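PDB 3R2C: transcription antitermination protein NusB from Aquifex aeolicus, which probably takes part in transcription antitermination of ribosomal RNA operons by binding the boxA sequence of their RNA. Local coordinates for residues Y3-R17 with F29-A43. Sequence-based numbering, arbitrary orientation.
Sequences YRKGARDTAFLVLYR and FKEVVEEKNIKNKDA. With ACT (acetate ion), chain K; nucleotides of chain E.
The Tyr3 ring is sandwiched between the CG of Arg4 on one face and Asp42 on the opposite one, where Asp42 CB makes a CH-pi contact 3.9 Å from the ring centroid and the carboxylate lies stacked, its plane only 5° from that of the ring. Further along helix 3-21, the guanidinium of Arg17 carries Val32 CG2 over one face, 3.7 Å from Arg17 NH1, and receives the carboxylate of Glu35 at its edge. The grip is end-on: Arg17 NH2 reaches the syn lone pair of Glu35 OE1 at 2.7 Å, while NH1 bonds to both carboxylate oxygens, straighter to OE2 (N-H...acceptor angle 155°) than to OE1. Glu31 OE1 adds only a long ion pair to Arg17 NH1; the stronger partner of Glu31 is Arg21. Glu35 OE2 also meets a basic side chain of another protein chain. With an alanine in place of Arg17, Glu35 would probably lose its guanidinium mate within the chain and Val32 the flat cover over CG2.

Between these ends, Val32 is a knob among Thr10, Leu13, Val14 and Arg17, its CG2 3.6 Å from Val14 CG2. One turn on, Lys36 fills the hole formed by Gly6, Asp9, Thr10 and Leu13. The bend at chi3 (78°) turns the end of its chain so that NZ donates both to the anti lone pair of Asp9 OD2 at 2.7 Å and to Thr10 OG1 at 2.9 Å. A Schellman motif with Asn37 at C-prime ends helix 25-36, and a short loop leads to helix 41-56. The contact thus packs helix 3-21 against helix 25-36 and the start of helix 41-56 in the all-helical NusB fold, through an apolar seam with ion pairs at Lys36 and Arg17, while Arg8, turned away from it, bonds to O6 of G1 of chain E, consistent with separate packing and RNA-binding sides of helix 3-21.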
ATOM      1  N   TYR A   3       9.558   2.692  18.055  1.00 26.74           N
ATOM      2  CA  TYR A   3       9.848   3.385  16.796  1.00 29.95           C
ATOM      3  C   TYR A   3       9.593   2.480  15.574  1.00 18.63           C
ATOM      4  O   TYR A   3       9.360   2.971  14.477  1.00 15.78           O
ATOM      5  CB  TYR A   3      11.293   3.881  16.753  1.00 28.58           C
ATOM      6  CG  TYR A   3      12.291   2.773  16.549  1.00 27.40           C
ATOM      7  CD1 TYR A   3      12.832   2.098  17.634  1.00 31.37           C
ATOM      8  CD2 TYR A   3      12.691   2.391  15.275  1.00 22.03           C
ATOM      9  CE1 TYR A   3      13.733   1.075  17.461  1.00 30.76           C
ATOM     10  CE2 TYR A   3      13.599   1.364  15.099  1.00 25.91           C
ATOM     11  CZ  TYR A   3      14.119   0.715  16.199  1.00 35.06           C
ATOM     12  OH  TYR A   3      15.030  -0.307  16.032  1.00 53.03           O
ATOM     13  N   ARG A   4       9.627   1.168  15.769  1.00 13.02           N
ATOM     14  CA  ARG A   4       9.337   0.250  14.658  1.00 19.97           C
ATOM     15  C   ARG A   4       7.888   0.315  14.157  1.00 16.67           C
ATOM     16  O   ARG A   4       7.611  -0.084  13.029  1.00 15.72           O
ATOM     17  CB  ARG A   4       9.692  -1.184  15.036  1.00 21.40           C
ATOM     18  CG  ARG A   4      11.192  -1.408  15.152  1.00 21.85           C
ATOM     19  CD  ARG A   4      11.487  -2.801  15.622  1.00 26.43           C
ATOM     20  NE  ARG A   4      12.916  -3.088  15.612  1.00 35.18           N
ATOM     21  CZ  ARG A   4      13.440  -4.270  15.923  1.00 42.40           C
ATOM     22  NH1 ARG A   4      12.646  -5.277  16.270  1.00 42.08           N
ATOM     23  NH2 ARG A   4      14.753  -4.449  15.883  1.00 45.77           N
ATOM     24  N   LYS A   5       6.958   0.798  14.983  1.00 18.94           N
ATOM     25  CA  LYS A   5       5.587   0.994  14.516  1.00 18.97           C
ATOM     26  C   LYS A   5       5.567   2.021  13.382  1.00 16.55           C
ATOM     27  O   LYS A   5       4.960   1.796  12.332  1.00 12.48           O
ATOM     28  CB  LYS A   5       4.670   1.459  15.649  1.00 16.56           C
ATOM     29  CG  LYS A   5       3.202   1.558  15.267  1.00 13.62           C
ATOM     30  CD  LYS A   5       2.340   1.892  16.513  1.00 17.66           C
ATOM     31  CE  LYS A   5       0.854   2.064  16.166  1.00 15.50           C
ATOM     32  NZ  LYS A   5       0.238   0.765  15.738  1.00 21.54           N
ATOM     33  N   GLY A   6       6.228   3.154  13.597  1.00 18.04           N
ATOM     34  CA  GLY A   6       6.333   4.167  12.561  1.00 18.87           C
ATOM     35  C   GLY A   6       7.073   3.649  11.334  1.00 18.24           C
ATOM     36  O   GLY A   6       6.718   3.976  10.203  1.00 18.46           O
ATOM     37  N   ALA A   7       8.099   2.836  11.546  1.00 15.67           N
ATOM     38  CA  ALA A   7       8.887   2.311  10.420  1.00 14.62           C
ATOM     39  C   ALA A   7       8.043   1.371   9.554  1.00 15.78           C
ATOM     40  O   ALA A   7       8.181   1.352   8.331  1.00 13.62           O
ATOM     41  CB  ALA A   7      10.117   1.585  10.934  1.00 13.93           C
ATOM     42  N   ARG A   8       7.175   0.597  10.195  1.00 14.56           N
ATOM     43  CA  ARG A   8       6.244  -0.275   9.474  1.00 17.99           C
ATOM     44  C   ARG A   8       5.233   0.533   8.659  1.00 16.00           C
ATOM     45  O   ARG A   8       4.882   0.147   7.542  1.00 16.91           O
ATOM     46  CB  ARG A   8       5.529  -1.209  10.454  1.00 12.27           C
ATOM     47  CG  ARG A   8       6.474  -2.260  11.010  1.00 12.63           C
ATOM     48  CD  ARG A   8       5.888  -3.014  12.212  1.00 15.08           C
ATOM     49  NE  ARG A   8       6.915  -3.860  12.824  1.00 15.52           N
ATOM     50  CZ  ARG A   8       7.214  -3.875  14.120  1.00 16.71           C
ATOM     51  NH1 ARG A   8       6.527  -3.121  14.987  1.00 14.98           N
ATOM     52  NH2 ARG A   8       8.186  -4.662  14.559  1.00 12.43           N
ATOM     53  N   ASP A   9       4.769   1.655   9.199  1.00 11.76           N
ATOM     54  CA  ASP A   9       3.903   2.532   8.415  1.00 17.25           C
ATOM     55  C   ASP A   9       4.634   3.071   7.167  1.00 15.14           C
ATOM     56  O   ASP A   9       4.091   3.062   6.056  1.00 11.01           O
ATOM     57  CB  ASP A   9       3.381   3.694   9.264  1.00 18.40           C
ATOM     58  CG  ASP A   9       2.590   4.710   8.433  1.00 32.84           C
ATOM     59  OD1 ASP A   9       1.413   4.433   8.116  1.00 27.81           O
ATOM     60  OD2 ASP A   9       3.143   5.775   8.078  1.00 32.04           O
ATOM     61  N   THR A  10       5.871   3.523   7.341  1.00 14.67           N
ATOM     62  CA  THR A  10       6.661   3.990   6.199  1.00 15.29           C
ATOM     63  C   THR A  10       6.804   2.901   5.145  1.00 14.49           C
ATOM     64  O   THR A  10       6.577   3.139   3.955  1.00 16.48           O
ATOM     65  CB  THR A  10       8.058   4.442   6.654  1.00 15.86           C
ATOM     66  OG1 THR A  10       7.916   5.554   7.547  1.00 15.76           O
ATOM     67  CG2 THR A  10       8.920   4.841   5.464  1.00 17.94           C
ATOM     68  N   ALA A  11       7.189   1.706   5.583  1.00 11.04           N
ATOM     69  CA  ALA A  11       7.435   0.600   4.673  1.00 12.71           C
ATOM     70  C   ALA A  11       6.141   0.203   3.955  1.00 16.12           C
ATOM     71  O   ALA A  11       6.149  -0.051   2.743  1.00 13.72           O
ATOM     72  CB  ALA A  11       8.007  -0.598   5.435  1.00 13.21           C
ATOM     73  N   PHE A  12       5.032   0.156   4.697  1.00 13.60           N
ATOM     74  CA  PHE A  12       3.738  -0.142   4.074  1.00  9.45           C
ATOM     75  C   PHE A  12       3.394   0.874   2.971  1.00 11.71           C
ATOM     76  O   PHE A  12       2.966   0.494   1.869  1.00 13.98           O
ATOM     77  CB  PHE A  12       2.603  -0.154   5.100  1.00  7.96           C
ATOM     78  CG  PHE A  12       1.248  -0.088   4.461  1.00 13.78           C
ATOM     79  CD1 PHE A  12       0.652  -1.235   3.968  1.00 10.77           C
ATOM     80  CD2 PHE A  12       0.581   1.131   4.331  1.00 15.81           C
ATOM     81  CE1 PHE A  12      -0.598  -1.176   3.345  1.00 17.10           C
ATOM     82  CE2 PHE A  12      -0.655   1.199   3.718  1.00 16.36           C
ATOM     83  CZ  PHE A  12      -1.246   0.037   3.216  1.00 17.59           C
ATOM     84  N   LEU A  13       3.584   2.156   3.263  1.00 12.31           N
ATOM     85  CA  LEU A  13       3.272   3.207   2.298  1.00 12.67           C
ATOM     86  C   LEU A  13       4.101   3.033   1.036  1.00 18.34           C
ATOM     87  O   LEU A  13       3.608   3.260  -0.079  1.00 15.16           O
ATOM     88  CB  LEU A  13       3.511   4.604   2.899  1.00 14.94           C
ATOM     89  CG  LEU A  13       2.559   4.941   4.060  1.00 27.15           C
ATOM     90  CD1 LEU A  13       2.811   6.340   4.619  1.00 30.83           C
ATOM     91  CD2 LEU A  13       1.095   4.806   3.627  1.00 28.79           C
ATOM     92  N   VAL A  14       5.356   2.627   1.204  1.00 12.66           N
ATOM     93  CA  VAL A  14       6.219   2.431   0.048  1.00 11.96           C
ATOM     94  C   VAL A  14       5.746   1.244  -0.797  1.00 14.59           C
ATOM     95  O   VAL A  14       5.632   1.374  -2.005  1.00 13.81           O
ATOM     96  CB  VAL A  14       7.715   2.330   0.430  1.00 18.43           C
ATOM     97  CG1 VAL A  14       8.573   1.992  -0.803  1.00 13.15           C
ATOM     98  CG2 VAL A  14       8.196   3.672   1.048  1.00 14.70           C
ATOM     99  N   LEU A  15       5.448   0.112  -0.162  1.00 11.09           N
ATOM    100  CA  LEU A  15       4.970  -1.063  -0.877  1.00 13.46           C
ATOM    101  C   LEU A  15       3.641  -0.767  -1.572  1.00 14.33           C
ATOM    102  O   LEU A  15       3.423  -1.191  -2.694  1.00 15.95           O
ATOM    103  CB  LEU A  15       4.805  -2.253   0.088  1.00 16.00           C
ATOM    104  CG  LEU A  15       6.114  -2.759   0.713  1.00 17.75           C
ATOM    105  CD1 LEU A  15       5.874  -3.935   1.682  1.00 14.17           C
ATOM    106  CD2 LEU A  15       7.116  -3.167  -0.378  1.00 13.01           C
ATOM    107  N   TYR A  16       2.763  -0.034  -0.894  1.00 15.49           N
ATOM    108  CA  TYR A  16       1.469   0.353  -1.444  1.00 14.65           C
ATOM    109  C   TYR A  16       1.674   1.188  -2.714  1.00 15.54           C
ATOM    110  O   TYR A  16       1.092   0.896  -3.769  1.00 14.63           O
ATOM    111  CB  TYR A  16       0.666   1.094  -0.364  1.00 11.46           C
ATOM    112  CG  TYR A  16      -0.614   1.794  -0.809  1.00 13.19           C
ATOM    113  CD1 TYR A  16      -1.814   1.098  -0.928  1.00 21.91           C
ATOM    114  CD2 TYR A  16      -0.624   3.156  -1.066  1.00 17.88           C
ATOM    115  CE1 TYR A  16      -2.988   1.746  -1.311  1.00 20.90           C
ATOM    116  CE2 TYR A  16      -1.781   3.809  -1.437  1.00 18.89           C
ATOM    117  CZ  TYR A  16      -2.959   3.100  -1.563  1.00 23.86           C
ATOM    118  OH  TYR A  16      -4.101   3.762  -1.959  1.00 32.05           O
ATOM    119  N   ARG A  17       2.540   2.195  -2.645  1.00 12.91           N
ATOM    120  CA  ARG A  17       2.836   3.014  -3.824  1.00 14.54           C
ATOM    121  C   ARG A  17       3.500   2.239  -4.947  1.00 15.75           C
ATOM    122  O   ARG A  17       3.239   2.477  -6.129  1.00 17.92           O
ATOM    123  CB  ARG A  17       3.748   4.176  -3.448  1.00 15.30           C
ATOM    124  CG  ARG A  17       2.979   5.387  -3.049  1.00 19.47           C
ATOM    125  CD  ARG A  17       3.875   6.440  -2.443  1.00 20.73           C
ATOM    126  NE  ARG A  17       3.121   7.229  -1.484  1.00 27.45           N
ATOM    127  CZ  ARG A  17       3.480   8.430  -1.056  1.00 25.47           C
ATOM    128  NH1 ARG A  17       4.582   8.997  -1.517  1.00 30.52           N
ATOM    129  NH2 ARG A  17       2.711   9.061  -0.187  1.00 27.53           N
ATOM    130  N   PHE A  29      10.731   5.264  -1.821  1.00 13.23           N
ATOM    131  CA  PHE A  29      11.138   5.358  -0.423  1.00 17.92           C
ATOM    132  C   PHE A  29      11.578   6.785  -0.086  1.00 20.96           C
ATOM    133  O   PHE A  29      11.225   7.335   0.952  1.00 16.77           O
ATOM    134  CB  PHE A  29      12.283   4.379  -0.148  1.00 19.92           C
ATOM    135  CG  PHE A  29      12.716   4.334   1.296  1.00 20.29           C
ATOM    136  CD1 PHE A  29      11.983   3.628   2.235  1.00 22.94           C
ATOM    137  CD2 PHE A  29      13.872   4.983   1.709  1.00 22.84           C
ATOM    138  CE1 PHE A  29      12.381   3.581   3.579  1.00 24.37           C
ATOM    139  CE2 PHE A  29      14.278   4.935   3.046  1.00 25.43           C
ATOM    140  CZ  PHE A  29      13.521   4.233   3.980  1.00 21.39           C
ATOM    141  N   LYS A  30      12.354   7.386  -0.979  1.00 17.19           N
ATOM    142  CA  LYS A  30      12.777   8.765  -0.813  1.00 22.51           C
ATOM    143  C   LYS A  30      11.553   9.689  -0.744  1.00 20.76           C
ATOM    144  O   LYS A  30      11.506  10.583   0.096  1.00 19.92           O
ATOM    145  CB  LYS A  30      13.745   9.151  -1.947  1.00 30.45           C
ATOM    146  CG  LYS A  30      14.166  10.619  -2.005  1.00 43.83           C
ATOM    147  CD  LYS A  30      14.804  10.974  -3.362  1.00 66.47           C
ATOM    148  CE  LYS A  30      16.272  10.537  -3.470  1.00 85.07           C
ATOM    149  NZ  LYS A  30      16.840  10.773  -4.839  1.00 86.35           N
ATOM    150  N   GLU A  31      10.544   9.462  -1.592  1.00 16.71           N
ATOM    151  CA  GLU A  31       9.330  10.282  -1.555  1.00 21.91           C
ATOM    152  C   GLU A  31       8.623  10.202  -0.197  1.00 27.14           C
ATOM    153  O   GLU A  31       8.213  11.221   0.371  1.00 20.59           O
ATOM    154  CB  GLU A  31       8.333   9.852  -2.636  1.00 21.50           C
ATOM    155  CG  GLU A  31       8.648  10.321  -4.029  1.00 24.09           C
ATOM    156  CD  GLU A  31       7.588   9.875  -5.039  1.00 30.29           C
ATOM    157  OE1 GLU A  31       6.514   9.383  -4.620  1.00 29.88           O
ATOM    158  OE2 GLU A  31       7.832  10.021  -6.248  1.00 28.43           O
ATOM    159  N   VAL A  32       8.455   8.989   0.318  1.00 17.91           N
ATOM    160  CA  VAL A  32       7.726   8.821   1.575  1.00 19.57           C
ATOM    161  C   VAL A  32       8.488   9.430   2.755  1.00 25.31           C
ATOM    162  O   VAL A  32       7.894  10.063   3.627  1.00 24.47           O
ATOM    163  CB  VAL A  32       7.391   7.339   1.846  1.00 20.76           C
ATOM    164  CG1 VAL A  32       6.781   7.178   3.242  1.00 20.69           C
ATOM    165  CG2 VAL A  32       6.428   6.816   0.775  1.00 19.77           C
ATOM    166  N   VAL A  33       9.803   9.242   2.776  1.00 21.22           N
ATOM    167  CA  VAL A  33      10.641   9.784   3.842  1.00 22.13           C
ATOM    168  C   VAL A  33      10.514  11.313   3.883  1.00 29.61           C
ATOM    169  O   VAL A  33      10.379  11.918   4.956  1.00 27.16           O
ATOM    170  CB  VAL A  33      12.125   9.359   3.648  1.00 35.51           C
ATOM    171  CG1 VAL A  33      13.074  10.267   4.434  1.00 43.43           C
ATOM    172  CG2 VAL A  33      12.322   7.886   4.043  1.00 31.86           C
ATOM    173  N   GLU A  34      10.531  11.947   2.721  1.00 23.89           N
ATOM    174  CA  GLU A  34      10.391  13.403   2.671  1.00 25.17           C
ATOM    175  C   GLU A  34       9.000  13.863   3.100  1.00 27.50           C
ATOM    176  O   GLU A  34       8.873  14.855   3.801  1.00 33.35           O
ATOM    177  CB  GLU A  34      10.718  13.923   1.270  1.00 37.07           C
ATOM    178  CG  GLU A  34      12.149  13.610   0.848  1.00 56.85           C
ATOM    179  CD  GLU A  34      12.544  14.285  -0.454  1.00 74.22           C
ATOM    180  OE1 GLU A  34      11.699  15.005  -1.034  1.00 69.13           O
ATOM    181  OE2 GLU A  34      13.702  14.094  -0.893  1.00 77.39           O
ATOM    182  N   GLU A  35       7.957  13.146   2.694  1.00 21.98           N
ATOM    183  CA  GLU A  35       6.593  13.529   3.055  1.00 26.26           C
ATOM    184  C   GLU A  35       6.311  13.378   4.542  1.00 30.17           C
ATOM    185  O   GLU A  35       5.590  14.187   5.120  1.00 27.22           O
ATOM    186  CB  GLU A  35       5.575  12.700   2.276  1.00 27.34           C
ATOM    187  CG  GLU A  35       5.496  13.076   0.809  1.00 35.89           C
ATOM    188  CD  GLU A  35       4.903  11.968  -0.030  1.00 40.63           C
ATOM    189  OE1 GLU A  35       4.389  11.002   0.568  1.00 40.53           O
ATOM    190  OE2 GLU A  35       4.961  12.053  -1.275  1.00 40.66           O
ATOM    191  N   LYS A  36       6.866  12.332   5.155  1.00 21.85           N
ATOM    192  CA  LYS A  36       6.683  12.092   6.579  1.00 24.32           C
ATOM    193  C   LYS A  36       7.759  12.780   7.408  1.00 27.13           C
ATOM    194  O   LYS A  36       7.755  12.690   8.633  1.00 32.10           O
ATOM    195  CB  LYS A  36       6.723  10.590   6.882  1.00 22.71           C
ATOM    196  CG  LYS A  36       5.560   9.801   6.321  1.00 27.10           C
ATOM    197  CD  LYS A  36       5.660   8.335   6.729  1.00 26.66           C
ATOM    198  CE  LYS A  36       5.219   8.135   8.171  1.00 35.67           C
ATOM    199  NZ  LYS A  36       5.602   6.797   8.677  1.00 23.52           N
ATOM    200  N   ASN A  37       8.692  13.445   6.739  1.00 29.10           N
ATOM    201  CA  ASN A  37       9.803  14.094   7.417  1.00 38.89           C
ATOM    202  C   ASN A  37      10.480  13.143   8.408  1.00 38.96           C
ATOM    203  O   ASN A  37      10.658  13.480   9.580  1.00 36.60           O
ATOM    204  CB  ASN A  37       9.319  15.366   8.131  1.00 46.13           C
ATOM    205  CG  ASN A  37      10.456  16.324   8.462  1.00 55.60           C
ATOM    206  OD1 ASN A  37      11.525  16.282   7.847  1.00 47.36           O
ATOM    207  ND2 ASN A  37      10.226  17.201   9.433  1.00 68.99           N
ATOM    208  N   ILE A  38      10.843  11.951   7.935  1.00 26.01           N
ATOM    209  CA  ILE A  38      11.612  11.019   8.742  1.00 28.01           C
ATOM    210  C   ILE A  38      13.000  11.623   8.936  1.00 35.67           C
ATOM    211  O   ILE A  38      13.661  12.014   7.972  1.00 32.06           O
ATOM    212  CB  ILE A  38      11.748   9.632   8.077  1.00 28.34           C
ATOM    213  CG1 ILE A  38      10.376   9.051   7.709  1.00 35.48           C
ATOM    214  CG2 ILE A  38      12.498   8.667   8.994  1.00 32.52           C
ATOM    215  CD1 ILE A  38       9.415   8.933   8.870  1.00 39.47           C
ATOM    216  N   LYS A  39      13.433  11.704  10.185  1.00 33.48           N
ATOM    217  CA  LYS A  39      14.692  12.356  10.511  1.00 41.10           C
ATOM    218  C   LYS A  39      15.502  11.569  11.544  1.00 38.48           C
ATOM    219  O   LYS A  39      16.581  12.002  11.936  1.00 50.94           O
ATOM    220  CB  LYS A  39      14.404  13.761  11.042  1.00 48.08           C
ATOM    221  CG  LYS A  39      13.077  13.835  11.782  1.00 54.15           C
ATOM    222  CD  LYS A  39      13.063  14.819  12.935  1.00 73.49           C
ATOM    223  CE  LYS A  39      12.026  14.370  13.963  1.00 83.51           C
ATOM    224  NZ  LYS A  39      11.777  15.345  15.060  1.00 83.58           N
ATOM    225  N   ASN A  40      14.996  10.424  11.992  1.00 22.10           N
ATOM    226  CA  ASN A  40      15.735   9.616  12.969  1.00 21.40           C
ATOM    227  C   ASN A  40      16.330   8.373  12.325  1.00 23.93           C
ATOM    228  O   ASN A  40      15.651   7.654  11.592  1.00 19.93           O
ATOM    229  CB  ASN A  40      14.838   9.215  14.137  1.00 19.60           C
ATOM    230  CG  ASN A  40      14.333  10.420  14.917  1.00 31.86           C
ATOM    231  OD1 ASN A  40      13.175  10.821  14.782  1.00 30.01           O
ATOM    232  ND2 ASN A  40      15.212  11.021  15.719  1.00 23.30           N
ATOM    233  N   LYS A  41      17.597   8.115  12.615  1.00 20.28           N
ATOM    234  CA  LYS A  41      18.295   6.985  12.010  1.00 22.67           C
ATOM    235  C   LYS A  41      17.623   5.659  12.357  1.00 21.78           C
ATOM    236  O   LYS A  41      17.567   4.769  11.520  1.00 22.82           O
ATOM    237  CB  LYS A  41      19.769   6.982  12.432  1.00 29.09           C
ATOM    238  CG  LYS A  41      20.540   5.702  12.115  1.00 35.86           C
ATOM    239  CD  LYS A  41      21.955   5.771  12.697  1.00 52.93           C
ATOM    240  CE  LYS A  41      22.555   4.392  12.946  1.00 70.00           C
ATOM    241  NZ  LYS A  41      23.582   4.004  11.934  1.00 76.66           N
ATOM    242  N   ASP A  42      17.085   5.525  13.568  1.00 19.58           N
ATOM    243  CA  ASP A  42      16.484   4.248  13.955  1.00 23.45           C
ATOM    244  C   ASP A  42      15.330   3.849  13.013  1.00 24.44           C
ATOM    245  O   ASP A  42      15.325   2.738  12.471  1.00 15.81           O
ATOM    246  CB  ASP A  42      16.062   4.214  15.443  1.00 21.11           C
ATOM    247  CG  ASP A  42      15.172   5.397  15.863  1.00 28.24           C
ATOM    248  OD1 ASP A  42      14.600   6.085  14.997  1.00 22.11           O
ATOM    249  OD2 ASP A  42      15.030   5.632  17.092  1.00 29.83           O
ATOM    250  N   ALA A  43      14.402   4.772  12.776  1.00 18.85           N
ATOM    251  CA  ALA A  43      13.189   4.473  12.020  1.00 26.89           C
ATOM    252  C   ALA A  43      13.458   4.483  10.519  1.00 23.41           C
ATOM    253  O   ALA A  43      12.840   3.731   9.753  1.00 19.09           O
ATOM    254  CB  ALA A  43      12.089   5.470  12.366  1.00 22.65           C
TER
HETATM  255  C   ACT K 153      17.151   6.923  -5.370  1.00 61.04           C
HETATM  256  O   ACT K 153      17.178   6.470  -6.542  1.00 54.36           O
HETATM  257  OXT ACT K 153      16.791   8.115  -5.250  1.00 64.23           O
HETATM  258  CH3 ACT K 153      17.530   6.094  -4.174  1.00 45.30           C
ATOM    259  O5'   G E   1       7.284   0.620  25.065  1.00 41.05           O
ATOM    260  C5'   G E   1       6.173   1.509  25.017  1.00 38.90           C
ATOM    261  C4'   G E   1       4.913   0.795  24.603  1.00 32.39           C
ATOM    262  O4'   G E   1       5.035   0.372  23.212  1.00 32.93           O
ATOM    263  C3'   G E   1       4.594  -0.475  25.381  1.00 30.71           C
ATOM    264  O3'   G E   1       3.185  -0.673  25.324  1.00 40.13           O
ATOM    265  C2'   G E   1       5.304  -1.534  24.534  1.00 30.14           C
ATOM    266  O2'   G E   1       4.882  -2.865  24.746  1.00 29.76           O
ATOM    267  C1'   G E   1       4.952  -1.035  23.132  1.00 25.42           C
ATOM    268  N9    G E   1       5.843  -1.480  22.063  1.00 27.17           N
ATOM    269  C8    G E   1       7.187  -1.781  22.014  1.00 24.56           C
ATOM    270  N7    G E   1       7.578  -2.109  20.802  1.00 23.63           N
ATOM    271  C5    G E   1       6.433  -2.008  20.022  1.00 21.75           C
ATOM    272  C6    G E   1       6.191  -2.240  18.634  1.00 24.15           C
ATOM    273  O6    G E   1       6.991  -2.601  17.781  1.00 24.72           O
ATOM    274  N1    G E   1       4.866  -2.008  18.269  1.00 21.86           N
ATOM    275  C2    G E   1       3.888  -1.614  19.147  1.00 29.14           C
ATOM    276  N2    G E   1       2.652  -1.434  18.670  1.00 26.10           N
ATOM    277  N3    G E   1       4.096  -1.410  20.431  1.00 28.09           N
ATOM    278  C4    G E   1       5.371  -1.625  20.791  1.00 26.72           C
ATOM    279  P     G E   2       2.347  -1.221  26.580  1.00 36.85           P
ATOM    280  OP1   G E   2       1.515  -0.126  27.049  1.00 31.21           O
ATOM    281  OP2   G E   2       3.308  -1.857  27.518  1.00 41.53           O
ATOM    282  O5'   G E   2       1.437  -2.330  25.898  1.00 35.19           O
ATOM    283  C5'   G E   2       0.329  -2.909  26.564  1.00 35.16           C
ATOM    284  C4'   G E   2      -0.659  -3.471  25.566  1.00 27.16           C
ATOM    285  O4'   G E   2      -1.288  -2.387  24.834  1.00 24.15           O
ATOM    286  C3'   G E   2      -0.063  -4.348  24.463  1.00 23.67           C
ATOM    287  O3'   G E   2       0.191  -5.675  24.884  1.00 35.12           O
ATOM    288  C2'   G E   2      -1.109  -4.255  23.359  1.00 26.64           C
ATOM    289  O2'   G E   2      -2.192  -5.138  23.607  1.00 32.73           O
ATOM    290  C1'   G E   2      -1.600  -2.810  23.518  1.00 26.74           C
ATOM    291  N9    G E   2      -0.958  -1.891  22.553  1.00 20.17           N
ATOM    292  C8    G E   2       0.196  -1.171  22.715  1.00 19.14           C
ATOM    293  N7    G E   2       0.504  -0.473  21.657  1.00 21.24           N
ATOM    294  C5    G E   2      -0.497  -0.753  20.740  1.00 17.77           C
ATOM    295  C6    G E   2      -0.689  -0.282  19.413  1.00 17.72           C
ATOM    296  O6    G E   2       0.020   0.515  18.775  1.00 16.80           O
ATOM    297  N1    G E   2      -1.842  -0.810  18.840  1.00 11.84           N
ATOM    298  C2    G E   2      -2.684  -1.698  19.461  1.00 18.07           C
ATOM    299  N2    G E   2      -3.740  -2.085  18.744  1.00 14.17           N
ATOM    300  N3    G E   2      -2.512  -2.150  20.700  1.00 16.79           N
ATOM    301  C4    G E   2      -1.406  -1.636  21.276  1.00 19.03           C
TER
HETATM  302  O   HOH W   1      10.108   5.471   9.217  1.00 25.14           O